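Long-range contacts in thermosome subunit (Methanococcoides burtonii, PDB 3AQ1), which probably acts as an ATP-dependent group II chaperonin, binding unfolded proteins and using ATP hydrolysis to help them fold: residues G356-G361 / D444-L449; I105-T110 / L346-V351. All blocks are in the same frame, centred on the assembly; numbering follows the deposited sequence.

Contact 1. Residues G356-G361 / D444-L449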
ATOM      1  N   GLY A 356      -8.151   3.751   9.503  1.00 58.61           N
ATOM      2  CA  GLY A 356      -9.280   3.371  10.337  1.00 52.90           C
ATOM      3  C   GLY A 356     -10.595   3.907   9.795  1.00 65.98           C
ATOM      4  O   GLY A 356     -11.662   3.678  10.374  1.00 67.27           O
ATOM      5  N   LYS A 357     -10.515   4.630   8.675  1.00 58.90           N
ATOM      6  CA  LYS A 357     -11.672   5.289   8.091  1.00 54.29           C
ATOM      7  C   LYS A 357     -11.555   5.342   6.575  1.00 58.74           C
ATOM      8  O   LYS A 357     -10.449   5.401   6.027  1.00 69.16           O
ATOM      9  CB  LYS A 357     -11.824   6.702   8.663  1.00 59.64           C
ATOM     10  CG  LYS A 357     -11.315   6.834  10.106  1.00 69.58           C
ATOM     11  CD  LYS A 357     -12.070   7.881  10.911  1.00 78.63           C
ATOM     12  CE  LYS A 357     -11.320   8.260  12.180  1.00 85.08           C
ATOM     13  NZ  LYS A 357     -10.058   9.002  11.876  1.00 86.28           N
ATOM     14  N   VAL A 358     -12.698   5.289   5.897  1.00 50.35           N
ATOM     15  CA  VAL A 358     -12.736   5.542   4.464  1.00 49.77           C
ATOM     16  C   VAL A 358     -13.788   6.589   4.155  1.00 57.23           C
ATOM     17  O   VAL A 358     -14.736   6.783   4.924  1.00 56.03           O
ATOM     18  CB  VAL A 358     -13.085   4.296   3.653  1.00 46.11           C
ATOM     19  CG1 VAL A 358     -12.186   3.159   4.033  1.00 47.32           C
ATOM     20  CG2 VAL A 358     -14.532   3.926   3.880  1.00 53.52           C
ATOM     21  N   VAL A 359     -13.596   7.257   3.021  1.00 60.33           N
ATOM     22  CA  VAL A 359     -14.544   8.216   2.475  1.00 59.94           C
ATOM     23  C   VAL A 359     -15.169   7.546   1.268  1.00 58.03           C
ATOM     24  O   VAL A 359     -14.557   6.665   0.677  1.00 59.31           O
ATOM     25  CB  VAL A 359     -13.817   9.484   1.990  1.00 61.01           C
ATOM     26  CG1 VAL A 359     -14.793  10.470   1.403  1.00 67.82           C
ATOM     27  CG2 VAL A 359     -13.062  10.121   3.125  1.00 66.35           C
ATOM     28  N   VAL A 360     -16.382   7.934   0.898  1.00 55.07           N
ATOM     29  CA  VAL A 360     -16.918   7.475  -0.376  1.00 52.07           C
ATOM     30  C   VAL A 360     -16.775   8.577  -1.398  1.00 49.40           C
ATOM     31  O   VAL A 360     -16.618   9.737  -1.029  1.00 54.58           O
ATOM     32  CB  VAL A 360     -18.366   7.034  -0.273  1.00 51.01           C
ATOM     33  CG1 VAL A 360     -18.411   5.628   0.279  1.00 44.49           C
ATOM     34  CG2 VAL A 360     -19.152   8.004   0.602  1.00 51.60           C
ATOM     35  N   GLY A 361     -16.841   8.209  -2.676  1.00 47.87           N
ATOM     36  CA  GLY A 361     -16.464   9.108  -3.754  1.00 48.05           C
ATOM     37  C   GLY A 361     -17.615   9.782  -4.471  1.00 55.08           C
ATOM     38  O   GLY A 361     -18.676  10.011  -3.887  1.00 60.42           O
ATOM     39  N   ASP A 444     -19.610   0.890  -4.411  1.00 73.91           N
ATOM     40  CA  ASP A 444     -18.195   0.520  -4.410  1.00 60.83           C
ATOM     41  C   ASP A 444     -17.277   1.604  -4.984  1.00 60.84           C
ATOM     42  O   ASP A 444     -16.330   1.316  -5.725  1.00 65.98           O
ATOM     43  CB  ASP A 444     -18.010  -0.805  -5.149  1.00 53.43           C
ATOM     44  CG  ASP A 444     -18.834  -1.928  -4.536  1.00 70.50           C
ATOM     45  OD1 ASP A 444     -18.986  -1.937  -3.291  1.00 73.67           O
ATOM     46  OD2 ASP A 444     -19.332  -2.797  -5.293  1.00 73.13           O
ATOM     47  N   VAL A 445     -17.565   2.851  -4.638  1.00 45.43           N
ATOM     48  CA  VAL A 445     -16.669   3.929  -4.991  1.00 54.08           C
ATOM     49  C   VAL A 445     -16.056   4.495  -3.722  1.00 51.96           C
ATOM     50  O   VAL A 445     -16.506   5.516  -3.211  1.00 46.58           O
ATOM     51  CB  VAL A 445     -17.380   5.041  -5.783  1.00 58.43           C
ATOM     52  CG1 VAL A 445     -16.361   6.024  -6.299  1.00 47.46           C
ATOM     53  CG2 VAL A 445     -18.172   4.446  -6.944  1.00 63.24           C
ATOM     54  N   ILE A 446     -15.026   3.812  -3.220  1.00 61.52           N
ATOM     55  CA  ILE A 446     -14.360   4.198  -1.977  1.00 64.04           C
ATOM     56  C   ILE A 446     -13.044   4.945  -2.213  1.00 60.46           C
ATOM     57  O   ILE A 446     -12.290   4.633  -3.133  1.00 68.92           O
ATOM     58  CB  ILE A 446     -14.073   2.973  -1.099  1.00 67.33           C
ATOM     59  CG1 ILE A 446     -15.148   1.911  -1.299  1.00 72.01           C
ATOM     60  CG2 ILE A 446     -14.023   3.368   0.362  1.00 70.60           C
ATOM     61  CD1 ILE A 446     -16.471   2.295  -0.726  1.00 71.02           C
ATOM     62  N   GLU A 447     -12.785   5.941  -1.376  1.00 52.18           N
ATOM     63  CA  GLU A 447     -11.521   6.673  -1.395  1.00 65.92           C
ATOM     64  C   GLU A 447     -10.934   6.704   0.021  1.00 71.57           C
ATOM     65  O   GLU A 447     -11.662   6.858   1.003  1.00 81.65           O
ATOM     66  CB  GLU A 447     -11.707   8.101  -1.939  1.00 66.25           C
ATOM     67  CG  GLU A 447     -12.051   8.200  -3.429  1.00 66.89           C
ATOM     68  CD  GLU A 447     -12.494   9.608  -3.843  1.00 80.15           C
ATOM     69  OE1 GLU A 447     -12.738  10.458  -2.959  1.00 74.67           O
ATOM     70  OE2 GLU A 447     -12.606   9.869  -5.058  1.00 91.98           O
ATOM     71  N   PRO A 448      -9.613   6.553   0.136  1.00 63.80           N
ATOM     72  CA  PRO A 448      -9.002   6.508   1.464  1.00 59.93           C
ATOM     73  C   PRO A 448      -9.018   7.893   2.088  1.00 59.74           C
ATOM     74  O   PRO A 448      -8.771   8.866   1.377  1.00 50.26           O
ATOM     75  CB  PRO A 448      -7.556   6.103   1.172  1.00 50.94           C
ATOM     76  CG  PRO A 448      -7.509   5.754  -0.289  1.00 52.77           C
ATOM     77  CD  PRO A 448      -8.606   6.516  -0.931  1.00 54.57           C
ATOM     78  N   LEU A 449      -9.304   7.984   3.385  1.00 61.64           N
ATOM     79  CA  LEU A 449      -9.266   9.272   4.069  1.00 53.38           C
ATOM     80  C   LEU A 449      -7.961  10.043   3.823  1.00 53.24           C
ATOM     81  O   LEU A 449      -7.990  11.237   3.536  1.00 46.40           O
ATOM     82  CB  LEU A 449      -9.485   9.107   5.574  1.00 54.85           C
ATOM     83  CG  LEU A 449      -9.540  10.440   6.331  1.00 53.76           C
ATOM     84  CD1 LEU A 449     -10.707  11.264   5.850  1.00 52.64           C
ATOM     85  CD2 LEU A 449      -9.640  10.229   7.817  1.00 55.21           C
TER

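Contact 2. Residues I105-T110 / L346-V351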
ATOM      1  N   ILE A 105     -13.332  -6.852   2.495  1.00 49.86           N
ATOM      2  CA  ILE A 105     -13.487  -7.554   1.235  1.00 53.36           C
ATOM      3  C   ILE A 105     -14.140  -6.685   0.165  1.00 54.98           C
ATOM      4  O   ILE A 105     -13.817  -6.797  -1.021  1.00 51.74           O
ATOM      5  CB  ILE A 105     -14.305  -8.819   1.414  1.00 48.20           C
ATOM      6  CG1 ILE A 105     -13.404  -9.912   1.974  1.00 40.82           C
ATOM      7  CG2 ILE A 105     -14.917  -9.240   0.088  1.00 42.10           C
ATOM      8  CD1 ILE A 105     -13.898 -11.298   1.725  1.00 35.49           C
ATOM      9  N   LYS A 106     -15.058  -5.825   0.592  1.00 57.88           N
ATOM     10  CA  LYS A 106     -15.669  -4.844  -0.305  1.00 56.12           C
ATOM     11  C   LYS A 106     -14.636  -3.805  -0.745  1.00 56.73           C
ATOM     12  O   LYS A 106     -14.565  -3.453  -1.926  1.00 65.59           O
ATOM     13  CB  LYS A 106     -16.849  -4.149   0.375  1.00 54.01           C
ATOM     14  CG  LYS A 106     -17.851  -3.509  -0.574  1.00 63.54           C
ATOM     15  CD  LYS A 106     -18.625  -2.406   0.143  1.00 73.80           C
ATOM     16  CE  LYS A 106     -20.125  -2.511  -0.061  1.00 82.55           C
ATOM     17  NZ  LYS A 106     -20.531  -2.240  -1.463  1.00 85.47           N
ATOM     18  N   ILE A 107     -13.844  -3.317   0.206  1.00 47.32           N
ATOM     19  CA  ILE A 107     -12.779  -2.362  -0.085  1.00 44.50           C
ATOM     20  C   ILE A 107     -11.774  -2.940  -1.090  1.00 45.42           C
ATOM     21  O   ILE A 107     -11.544  -2.354  -2.147  1.00 40.41           O
ATOM     22  CB  ILE A 107     -12.095  -1.869   1.213  1.00 45.09           C
ATOM     23  CG1 ILE A 107     -13.004  -0.869   1.916  1.00 56.55           C
ATOM     24  CG2 ILE A 107     -10.735  -1.221   0.942  1.00 37.72           C
ATOM     25  CD1 ILE A 107     -12.466  -0.377   3.226  1.00 62.09           C
ATOM     26  N   ALA A 108     -11.204  -4.098  -0.775  1.00 41.68           N
ATOM     27  CA  ALA A 108     -10.281  -4.775  -1.683  1.00 40.65           C
ATOM     28  C   ALA A 108     -10.879  -4.973  -3.080  1.00 44.20           C
ATOM     29  O   ALA A 108     -10.188  -4.807  -4.083  1.00 45.82           O
ATOM     30  CB  ALA A 108      -9.824  -6.122  -1.097  1.00 42.00           C
ATOM     31  N   GLY A 109     -12.156  -5.333  -3.139  1.00 50.52           N
ATOM     32  CA  GLY A 109     -12.862  -5.454  -4.404  1.00 46.60           C
ATOM     33  C   GLY A 109     -12.659  -4.260  -5.331  1.00 55.49           C
ATOM     34  O   GLY A 109     -12.525  -4.424  -6.540  1.00 61.51           O
ATOM     35  N   THR A 110     -12.624  -3.054  -4.773  1.00 51.96           N
ATOM     36  CA  THR A 110     -12.528  -1.853  -5.591  1.00 44.96           C
ATOM     37  C   THR A 110     -11.235  -1.774  -6.406  1.00 47.92           C
ATOM     38  O   THR A 110     -11.180  -1.073  -7.423  1.00 56.38           O
ATOM     39  CB  THR A 110     -12.659  -0.560  -4.751  1.00 49.84           C
ATOM     40  OG1 THR A 110     -11.456  -0.335  -3.996  1.00 44.60           O
ATOM     41  CG2 THR A 110     -13.867  -0.627  -3.824  1.00 46.07           C
ATOM     42  N   LEU A 346      -3.974  -5.168  -1.886  1.00 47.28           N
ATOM     43  CA  LEU A 346      -3.236  -5.243  -0.630  1.00 47.77           C
ATOM     44  C   LEU A 346      -3.007  -3.837  -0.077  1.00 44.43           C
ATOM     45  O   LEU A 346      -3.333  -3.560   1.072  1.00 49.37           O
ATOM     46  CB  LEU A 346      -1.900  -5.989  -0.805  1.00 46.12           C
ATOM     47  CG  LEU A 346      -1.962  -7.515  -0.945  1.00 43.58           C
ATOM     48  CD1 LEU A 346      -0.694  -8.085  -1.543  1.00 43.65           C
ATOM     49  CD2 LEU A 346      -2.290  -8.192   0.358  1.00 36.50           C
ATOM     50  N   HIS A 347      -2.478  -2.950  -0.913  1.00 45.12           N
ATOM     51  CA  HIS A 347      -2.214  -1.558  -0.537  1.00 53.09           C
ATOM     52  C   HIS A 347      -3.447  -0.787  -0.085  1.00 56.93           C
ATOM     53  O   HIS A 347      -3.429  -0.179   0.985  1.00 58.89           O
ATOM     54  CB  HIS A 347      -1.509  -0.816  -1.674  1.00 55.29           C
ATOM     55  CG  HIS A 347      -0.052  -1.151  -1.788  1.00 84.29           C
ATOM     56  ND1 HIS A 347       0.936  -0.384  -1.207  1.00 97.20           N
ATOM     57  CD2 HIS A 347       0.584  -2.184  -2.395  1.00 84.60           C
ATOM     58  CE1 HIS A 347       2.116  -0.922  -1.466  1.00 96.88           C
ATOM     59  NE2 HIS A 347       1.930  -2.016  -2.184  1.00 88.91           N
ATOM     60  N   VAL A 348      -4.507  -0.808  -0.891  1.00 52.76           N
ATOM     61  CA  VAL A 348      -5.739  -0.108  -0.536  1.00 55.75           C
ATOM     62  C   VAL A 348      -6.255  -0.578   0.821  1.00 51.38           C
ATOM     63  O   VAL A 348      -6.569   0.225   1.696  1.00 62.13           O
ATOM     64  CB  VAL A 348      -6.856  -0.280  -1.598  1.00 52.34           C
ATOM     65  CG1 VAL A 348      -8.038   0.583  -1.237  1.00 45.57           C
ATOM     66  CG2 VAL A 348      -6.349   0.102  -2.969  1.00 56.55           C
ATOM     67  N   VAL A 349      -6.346  -1.882   1.002  1.00 38.90           N
ATOM     68  CA  VAL A 349      -6.778  -2.415   2.287  1.00 43.51           C
ATOM     69  C   VAL A 349      -5.830  -2.030   3.444  1.00 49.58           C
ATOM     70  O   VAL A 349      -6.279  -1.643   4.530  1.00 44.74           O
ATOM     71  CB  VAL A 349      -6.971  -3.921   2.204  1.00 34.30           C
ATOM     72  CG1 VAL A 349      -7.433  -4.475   3.553  1.00 32.76           C
ATOM     73  CG2 VAL A 349      -7.976  -4.229   1.114  1.00 32.72           C
ATOM     74  N   GLY A 350      -4.525  -2.126   3.204  1.00 43.10           N
ATOM     75  CA  GLY A 350      -3.546  -1.682   4.177  1.00 44.97           C
ATOM     76  C   GLY A 350      -3.785  -0.245   4.597  1.00 52.22           C
ATOM     77  O   GLY A 350      -3.909   0.066   5.779  1.00 54.38           O
ATOM     78  N   VAL A 351      -3.862   0.642   3.615  1.00 53.69           N
ATOM     79  CA  VAL A 351      -4.042   2.060   3.881  1.00 52.95           C
ATOM     80  C   VAL A 351      -5.367   2.371   4.577  1.00 54.57           C
ATOM     81  O   VAL A 351      -5.421   3.223   5.450  1.00 56.73           O
ATOM     82  CB  VAL A 351      -3.913   2.881   2.595  1.00 54.89           C
ATOM     83  CG1 VAL A 351      -4.424   4.305   2.816  1.00 54.98           C
ATOM     84  CG2 VAL A 351      -2.459   2.855   2.110  1.00 43.31           C
TER

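Contact 1. Residues G356-G361 / D444-L449
Val-359 and Glu-447 grip each other through both backbone polar groups, forming the hydrogen-bonded pair of a short antiparallel ladder. Val-359 N bonds to Glu-447 O at 2.8 Å, and Glu-447 N returns a bond of 2.8 Å to Val-359 O (N-H...O 172°). Farther along, Gly-361 N bonds to Val-445 O at 2.8 Å. Strand 357-360 is the middle strand of a three-stranded sheet, since Val-358 also pairs through its backbone with Ile-94. The sheet stands where helix 332-355 runs into strand 357-360, consistent with the hinge between the intermediate and equatorial domains of group II chaperonins.

The tightly packed part is apolar. Ile-446 CG2, anti to its own backbone N, lies 3.5 Å from Val-358 CB, while Ile-446 CD1 at the other end of the side chain is 4.0 Å from Val-360 CG1. Branched side chains suit these extended positions, and Trp-441 packs on both Val-360 and Ile-446. Val-359, facing the other way with Glu-447, meets Leu-449 at about a right angle: Val-359 CG2 is 3.8 Å from Leu-449 CD1. Pro-448 falls in a non-hydrogen-bonded pair with Val-358, where the ladder asks for no N-H, and stands at the N-cap position, directly before helix 449-467.

The looser side is polar and partly exposed. Glu-447 extends beyond CG (chi2 169°), and the nearest atom its carboxylate meets across the contact is the bare Gly-361 CA, 4.0 Å from Glu-447 CD. Glu-447 and Lys-357 hold charged partners beyond the ladder, Lys-452 and Glu-90. Backbone bonds therefore set the register, aliphatic branches pack both faces of the ladder, and the charges tie the sheet to flanking helices, without being spent across the contact itself.

Contact 2. Residues I105-T110 / L346-V351
Ile-107 O is held by two donors from Thr-110: the hydroxyl OG1 at 2.7 Å, lying in the carbonyl plane, and the backbone N at 2.9 Å. The hydroxyl thus makes a side-chain-to-backbone bond to the carbonyl three residues earlier. Helix 101-109 here crosses the long helix 332-355, consistent with the helical part of the intermediate domain of a group II chaperonin. The two short segments make an angle of 134° between their chain directions and approach to 8.7 Å. Threonine suits its place because its hydroxyl turns back to its own segment while the residue still borders Val-348.

Across the interface the contact is almost wholly apolar. Ile-107 points its CB toward the long helix, and its CG2, anti to the backbone N, comes 3.9 Å from Val-348 CG1 and 4.1 Å from Val-349 CG2, the side chains meeting at a slant. Val-352, one turn further on, continues this surface against Ile-107. Ala-108, whose single methyl fits where its CA comes nearest that of Val-349, also packs on Ala-345. Val-349 has CG2 anti to its carbonyl carbon, and this methyl rests 3.4 Å from Ala-108 CB.

The two contacts lie about 10 Å apart, centre to centre, and share one continuous element: helix 332-355, which supplies a face of contact 2, runs directly into strand 357-360 of contact 1. Contact 2 is the more buried, nearer the centre of the chain, and joins two helices mainly by methyl groups. Contact 1 is only partly buried, covers far more surface, and relies on backbone hydrogen bonds with charged residues at its margins. The two also meet directly: Val-358 CG1 packs on Ile-107 CD1 and Ile-446 CG1 on Thr-110 CG2, carrying apolar packing from sheet to helices, while a salt bridge joins Asp-444 to Lys-106.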